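Local coordinates for 14 kDa fatty acid-binding protein (Schistosoma mansoni, PDB 1VYF) that binds long-chain fatty acids such as oleic and arachidonic acid inside a beta-barrel and may play a role in their transport, at residues T115-V120 with T126-Y131; L25-A30 with T76-N81. All blocks are in the same frame, centred on the assembly; numbering follows the deposited sequence.

Contact 1 of 2, residues T115-V120 with T126-Y131; sequences TMKTTV and TAIRNY. With OLA (oleic acid), chain B.
Tyr131 and Met116 lie side by side and point into the barrel. Met116 CE sits over one face of the Tyr131 ring, 4.2 Å from the ring centroid and offset toward the rim. The Met116 chain bends at its last torsion (chi3 86°), which brings the methyl back over the ring. Beneath them the two backbones pair: Tyr131 N gives a 2.8 Å hydrogen bond to Met116 O. This is the last antiparallel hairpin of the fatty-acid-binding-protein barrel, and its strand 125-133 also pairs with strand 8-16. Thr118 and Arg129 form the next hydrogen-bonded pair toward the hairpin turn, with Thr118 N 2.8 Å from Arg129 O. Val120 follows, its N bonded to Ala127 O at 2.8 Å, and its CG2 lies 3.9 Å from OLA C2. Two side chains of this face, Arg129 and Tyr131, both donate to OLA O2. The bond from Arg129 NE to OLA O2 is almost straight (2.7 Å, 175°), with O2 at the edge of the guanidinium. Tyr131 OH to OLA O2 is very short at 2.5 Å, with O2 near the plane of the ring. Arg109 NH2, from strand 104-112, also bonds the ligand. Phe18 makes a cation-pi contact with Arg129.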
loop_
_atom_site.group_PDB
_atom_site.type_symbol
_atom_site.label_atom_id
_atom_site.label_comp_id
_atom_site.label_asym_id
_atom_site.label_seq_id
_atom_site.Cartn_x
_atom_site.Cartn_y
_atom_site.Cartn_z
ATOM N N THR A 115 7.453 12.234 5.462
ATOM C CA THR A 115 6.720 11.023 5.862
ATOM C C THR A 115 5.542 10.680 4.973
ATOM O O THR A 115 4.702 11.520 4.739
ATOM C CB THR A 115 6.203 11.206 7.322
ATOM O OG1 THR A 115 7.324 11.490 8.199
ATOM C CG2 THR A 115 5.622 9.925 7.905
ATOM N N MET A 116 5.454 9.423 4.535
ATOM C CA MET A 116 4.227 8.901 4.001
ATOM C C MET A 116 3.686 7.944 5.040
ATOM O O MET A 116 4.367 6.977 5.416
ATOM C CB MET A 116 4.436 8.173 2.668
ATOM C CG MET A 116 3.134 7.521 2.161
ATOM S SD MET A 116 3.297 6.830 0.569
ATOM C CE MET A 116 3.934 5.247 1.008
ATOM N N LYS A 117 2.507 8.274 5.544
ATOM C CA LYS A 117 1.830 7.468 6.539
ATOM C C LYS A 117 0.871 6.588 5.802
ATOM O O LYS A 117 0.032 7.082 5.071
ATOM C CB LYS A 117 1.079 8.339 7.527
ATOM C CG LYS A 117 0.288 7.499 8.547
ATOM C CD LYS A 117 -0.334 8.293 9.671
ATOM C CE LYS A 117 -1.267 9.364 9.201
ATOM N NZ LYS A 117 -1.749 10.178 10.352
ATOM N N THR A 118 0.959 5.293 6.020
ATOM C CA THR A 118 0.035 4.339 5.355
ATOM C C THR A 118 -0.857 3.702 6.424
ATOM O O THR A 118 -0.346 2.981 7.286
ATOM C CB THR A 118 0.869 3.281 4.631
ATOM O OG1 THR A 118 1.632 3.919 3.590
ATOM C CG2 THR A 118 0.010 2.226 3.911
ATOM N N THR A 119 -2.165 3.985 6.409
ATOM C CA THR A 119 -3.075 3.404 7.397
ATOM C C THR A 119 -3.790 2.247 6.738
ATOM O O THR A 119 -4.359 2.420 5.669
ATOM C CB THR A 119 -4.029 4.467 7.904
ATOM O OG1 THR A 119 -3.289 5.516 8.543
ATOM C CG2 THR A 119 -4.931 3.943 8.987
ATOM N N VAL A 120 -3.781 1.076 7.368
ATOM C CA VAL A 120 -4.394 -0.125 6.772
ATOM C C VAL A 120 -5.508 -0.606 7.692
ATOM O O VAL A 120 -5.265 -0.927 8.849
ATOM C CB VAL A 120 -3.363 -1.228 6.598
ATOM C CG1 VAL A 120 -3.982 -2.492 5.926
ATOM C CG2 VAL A 120 -2.163 -0.708 5.804
ATOM N N THR A 126 -6.875 -1.823 12.784
ATOM C CA THR A 126 -6.096 -0.806 12.071
ATOM C C THR A 126 -4.592 -0.939 12.355
ATOM O O THR A 126 -4.181 -1.110 13.503
ATOM C CB THR A 126 -6.591 0.638 12.404
ATOM O OG1 THR A 126 -7.936 0.838 11.902
ATOM C CG2 THR A 126 -5.812 1.650 11.614
ATOM N N ALA A 127 -3.800 -0.864 11.296
ATOM C CA ALA A 127 -2.355 -0.779 11.380
ATOM C C ALA A 127 -1.868 0.531 10.777
ATOM O O ALA A 127 -2.480 1.080 9.896
ATOM C CB ALA A 127 -1.703 -1.960 10.733
ATOM N N ILE A 128 -0.771 1.073 11.306
ATOM C CA ILE A 128 -0.162 2.268 10.718
ATOM C C ILE A 128 1.300 1.970 10.395
ATOM O O ILE A 128 2.044 1.482 11.244
ATOM C CB ILE A 128 -0.257 3.486 11.706
ATOM C CG1 ILE A 128 -1.705 3.813 12.035
ATOM C CG2 ILE A 128 0.499 4.736 11.162
ATOM C CD1 ILE A 128 -1.863 4.893 13.073
ATOM N N ARG A 129 1.703 2.261 9.164
ATOM C CA ARG A 129 3.062 2.069 8.698
ATOM C C ARG A 129 3.613 3.358 8.114
ATOM O O ARG A 129 3.054 3.923 7.179
ATOM C CB ARG A 129 3.101 0.967 7.655
ATOM C CG ARG A 129 2.797 -0.390 8.247
ATOM C CD ARG A 129 2.224 -1.365 7.257
ATOM N NE ARG A 129 3.160 -1.792 6.221
ATOM C CZ ARG A 129 4.187 -2.607 6.426
ATOM N NH1 ARG A 129 4.934 -2.954 5.405
ATOM N NH2 ARG A 129 4.449 -3.116 7.636
ATOM N N ASN A 130 4.704 3.833 8.706
ATOM C CA ASN A 130 5.349 5.079 8.295
ATOM C C ASN A 130 6.517 4.778 7.362
ATOM O O ASN A 130 7.343 3.906 7.639
ATOM C CB ASN A 130 5.876 5.848 9.525
ATOM C CG ASN A 130 4.784 6.611 10.252
ATOM O OD1 ASN A 130 3.744 6.985 9.666
ATOM N ND2 ASN A 130 4.963 6.773 11.554
ATOM N N TYR A 131 6.589 5.516 6.265
ATOM C CA TYR A 131 7.682 5.444 5.303
ATOM C C TYR A 131 8.394 6.795 5.287
ATOM O O TYR A 131 7.758 7.823 5.415
ATOM C CB TYR A 131 7.131 5.195 3.889
ATOM C CG TYR A 131 6.557 3.829 3.658
ATOM C CD1 TYR A 131 5.314 3.464 4.223
ATOM C CD2 TYR A 131 7.249 2.875 2.887
ATOM C CE1 TYR A 131 4.754 2.210 3.979
ATOM C CE2 TYR A 131 6.704 1.591 2.665
ATOM C CZ TYR A 131 5.480 1.266 3.216
ATOM O OH TYR A 131 4.995 0.017 2.954
HETATM C C1 OLA B . 1.811 -0.963 2.929
HETATM O O1 OLA B . 1.928 -0.378 1.863
HETATM O O2 OLA B . 2.775 -0.740 3.809
HETATM C C2 OLA B . 0.644 -1.855 3.353
HETATM C C3 OLA B . -0.101 -2.677 2.288
HETATM C C4 OLA B . -0.288 -4.166 2.692
HETATM C C5 OLA B . -1.730 -4.681 2.798
HETATM C C6 OLA B . -1.865 -5.930 3.680
HETATM C C7 OLA B . -1.622 -7.257 2.973
HETATM C C8 OLA B . -0.159 -7.692 2.995
HETATM C C9 OLA B . 0.027 -9.055 3.619
HETATM C C10 OLA B . 1.234 -9.595 3.847
HETATM C C11 OLA B . 2.543 -8.905 3.523
HETATM C C12 OLA B . 3.545 -9.853 2.860
HETATM C C13 OLA B . 4.973 -9.288 2.816
HETATM C C14 OLA B . 5.177 -8.135 1.826
HETATM C C15 OLA B . 5.040 -6.749 2.469
HETATM C C16 OLA B . 4.786 -5.661 1.420
HETATM C C17 OLA B . 3.501 -4.867 1.679
HETATM C C18 OLA B . 3.804 -3.671 2.548
#

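Contact 2 of 2, residues L25-A30 with T76-N81; sequences LGVSWA and TSDGRN. With OLA (oleic acid), chain B.
Val27 and Asp78 meet with their side chains at about a right angle. Val27 CG1 lies 4.2 Å from Asp78 CB. The other branch, Val27 CG2, is 4.0 Å from Asp78 CG; its approach to OD2 is doubtful, because that atom is poorly placed in the model. Asp78 CG stands between its backbone N and carbonyl carbon (chi1 61°), which turns the carboxylate back over its own turn. There OD1 takes two donors. Thr76 OG1 donates to Asp78 OD1 at 2.7 Å, from well above the carboxylate plane. Arg80 NH1 meets the syn lone pair of Asp78 OD1 at 3.1 Å in a salt bridge. The Arg80 chain is bent at chi2 and chi3, and this folds the guanidinium toward Asp78 and the methyls of Leu25. Leu25 CD1 is 4.0 Å from Arg80 NH1. Leu25 CD2 lies over one face of the guanidinium and Thr76 CG2 over the opposite face, toward the rim. Arg80 NH2 has a further salt bridge to Asp100. The contact brings the end of helix 18-24 and the link to helix 29-35, the helical lid of the fatty-acid-binding-protein fold, against the turn between strands 72-75 and 81-88. As in other members of the family, this is probably the portal region, through which ligand is thought to enter. Gly26 ends the first helix in a Schellman motif, and Ser28 is the N-cap of the second. In the other segment Thr76 to Gly79 form a type I beta turn. No hydrogen bond crosses between the segments. The oleate chain runs beside both: Leu25 CD1 is 4.0 Å from OLA C7, Asp78 OD1 is 3.7 Å from OLA C9, and Ser77 OG is 3.6 Å from OLA C14.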
loop_
_atom_site.group_PDB
_atom_site.type_symbol
_atom_site.label_atom_id
_atom_site.label_comp_id
_atom_site.label_asym_id
_atom_site.label_seq_id
_atom_site.Cartn_x
_atom_site.Cartn_y
_atom_site.Cartn_z
ATOM N N LEU A 25 -6.714 -11.049 7.841
ATOM C CA LEU A 25 -6.808 -11.328 6.407
ATOM C C LEU A 25 -6.611 -12.789 6.024
ATOM O O LEU A 25 -6.788 -13.153 4.844
ATOM C CB LEU A 25 -5.781 -10.480 5.633
ATOM C CG LEU A 25 -6.070 -8.985 5.612
ATOM C CD1 LEU A 25 -4.893 -8.208 4.994
ATOM C CD2 LEU A 25 -7.372 -8.684 4.894
ATOM N N GLY A 26 -6.175 -13.591 6.989
ATOM C CA GLY A 26 -5.967 -15.012 6.808
ATOM C C GLY A 26 -4.612 -15.361 6.217
ATOM O O GLY A 26 -4.452 -16.483 5.697
ATOM N N VAL A 27 -3.656 -14.421 6.249
ATOM C CA VAL A 27 -2.340 -14.636 5.682
ATOM C C VAL A 27 -1.613 -15.745 6.417
ATOM O O VAL A 27 -1.668 -15.835 7.642
ATOM C CB VAL A 27 -1.467 -13.338 5.697
ATOM C CG1 VAL A 27 -0.085 -13.590 5.103
ATOM C CG2 VAL A 27 -2.160 -12.233 4.922
ATOM N N SER A 28 -0.897 -16.581 5.675
ATOM C CA SER A 28 -0.268 -17.736 6.253
ATOM C C SER A 28 0.730 -17.293 7.318
ATOM O O SER A 28 1.267 -16.176 7.267
ATOM C CB SER A 28 0.444 -18.561 5.183
ATOM O OG SER A 28 1.673 -17.964 4.819
ATOM N N TRP A 29 0.958 -18.171 8.282
ATOM C CA TRP A 29 1.962 -17.948 9.303
ATOM C C TRP A 29 3.300 -17.520 8.721
ATOM O O TRP A 29 3.874 -16.530 9.179
ATOM C CB TRP A 29 2.167 -19.209 10.166
ATOM C CG TRP A 29 3.234 -19.013 11.177
ATOM C CD1 TRP A 29 4.494 -19.507 11.146
ATOM C CD2 TRP A 29 3.136 -18.233 12.364
ATOM N NE1 TRP A 29 5.193 -19.105 12.263
ATOM C CE2 TRP A 29 4.383 -18.312 13.023
ATOM C CE3 TRP A 29 2.118 -17.472 12.944
ATOM C CZ2 TRP A 29 4.640 -17.661 14.220
ATOM C CZ3 TRP A 29 2.368 -16.831 14.148
ATOM C CH2 TRP A 29 3.622 -16.927 14.768
ATOM N N ALA A 30 3.816 -18.273 7.738
ATOM C CA ALA A 30 5.152 -18.012 7.203
ATOM C C ALA A 30 5.233 -16.681 6.446
ATOM O O ALA A 30 6.226 -15.971 6.550
ATOM C CB ALA A 30 5.638 -19.177 6.304
ATOM N N THR A 76 -2.159 -9.508 -4.657
ATOM C CA THR A 76 -1.445 -8.909 -3.539
ATOM C C THR A 76 -0.135 -9.655 -3.350
ATOM O O THR A 76 0.059 -10.725 -3.922
ATOM C CB THR A 76 -2.278 -8.987 -2.215
ATOM O OG1 THR A 76 -2.517 -10.355 -1.845
ATOM C CG2 THR A 76 -3.653 -8.381 -2.387
ATOM N N SER A 77 0.753 -9.101 -2.530
ATOM C CA SER A 77 2.049 -9.730 -2.263
ATOM C C SER A 77 1.915 -11.130 -1.655
ATOM O O SER A 77 2.724 -12.013 -1.900
ATOM C CB SER A 77 2.946 -8.830 -1.386
ATOM O OG SER A 77 2.262 -8.207 -0.310
ATOM N N ASP A 78 0.870 -11.341 -0.877
ATOM C CA ASP A 78 0.670 -12.621 -0.228
ATOM C C ASP A 78 -0.105 -13.637 -1.084
ATOM O O ASP A 78 -0.294 -14.777 -0.666
ATOM C CB ASP A 78 -0.018 -12.421 1.121
ATOM C CG ASP A 78 -1.363 -11.784 1.001
ATOM O OD1 ASP A 78 -1.456 -10.615 0.570
ATOM O OD2 ASP A 78 -2.407 -12.386 1.320
ATOM N N GLY A 79 -0.558 -13.206 -2.259
ATOM C CA GLY A 79 -1.154 -14.090 -3.250
ATOM C C GLY A 79 -2.654 -14.035 -3.470
ATOM O O GLY A 79 -3.183 -14.848 -4.229
ATOM N N ARG A 80 -3.353 -13.092 -2.840
ATOM C CA ARG A 80 -4.795 -13.003 -2.977
ATOM C C ARG A 80 -5.157 -12.189 -4.231
ATOM O O ARG A 80 -4.591 -11.117 -4.470
ATOM C CB ARG A 80 -5.411 -12.351 -1.741
ATOM C CG ARG A 80 -5.300 -13.162 -0.451
ATOM C CD ARG A 80 -4.886 -12.306 0.766
ATOM N NE ARG A 80 -5.741 -11.166 0.765
ATOM C CZ ARG A 80 -5.426 -9.897 0.926
ATOM N NH1 ARG A 80 -4.196 -9.427 1.208
ATOM N NH2 ARG A 80 -6.437 -9.053 0.794
ATOM N N ASN A 81 -6.081 -12.719 -5.039
ATOM C CA ASN A 81 -6.656 -11.967 -6.149
ATOM C C ASN A 81 -7.782 -11.084 -5.628
ATOM O O ASN A 81 -8.716 -11.554 -4.962
ATOM C CB ASN A 81 -7.186 -12.901 -7.242
ATOM C CG ASN A 81 -6.083 -13.685 -7.906
ATOM O OD1 ASN A 81 -5.181 -13.118 -8.521
ATOM N ND2 ASN A 81 -6.132 -15.000 -7.759
HETATM C C1 OLA B . 1.811 -0.963 2.929
HETATM O O1 OLA B . 1.928 -0.378 1.863
HETATM O O2 OLA B . 2.775 -0.740 3.809
HETATM C C2 OLA B . 0.644 -1.855 3.353
HETATM C C3 OLA B . -0.101 -2.677 2.288
HETATM C C4 OLA B . -0.288 -4.166 2.692
HETATM C C5 OLA B . -1.730 -4.681 2.798
HETATM C C6 OLA B . -1.865 -5.930 3.680
HETATM C C7 OLA B . -1.622 -7.257 2.973
HETATM C C8 OLA B . -0.159 -7.692 2.995
HETATM C C9 OLA B . 0.027 -9.055 3.619
HETATM C C10 OLA B . 1.234 -9.595 3.847
HETATM C C11 OLA B . 2.543 -8.905 3.523
HETATM C C12 OLA B . 3.545 -9.853 2.860
HETATM C C13 OLA B . 4.973 -9.288 2.816
HETATM C C14 OLA B . 5.177 -8.135 1.826
HETATM C C15 OLA B . 5.040 -6.749 2.469
HETATM C C16 OLA B . 4.786 -5.661 1.420
HETATM C C17 OLA B . 3.501 -4.867 1.679
HETATM C C18 OLA B . 3.804 -3.671 2.548
#

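Overall arrangement
From the N terminus the chain runs through strand 8-16 into the two lid helices. Contact 2 starts at 25-30, the link between them and the first turn of the second. The chain then makes strands 41-47, 50-56, 62-66 and 72-75 before 76-81 closes this long loop against the lid. Strands 81-88, 93-99 and 104-112 follow, and contact 1 then closes a short hairpin between 115-120 and 126-131. The contacts are in series; they neither nest nor cross. Their centres are 19 Å apart and they do not touch. The same oleate links them: contact 1 supplies two of the side chains that bind its carboxylate, whereas contact 2 borders its hydrocarbon chain.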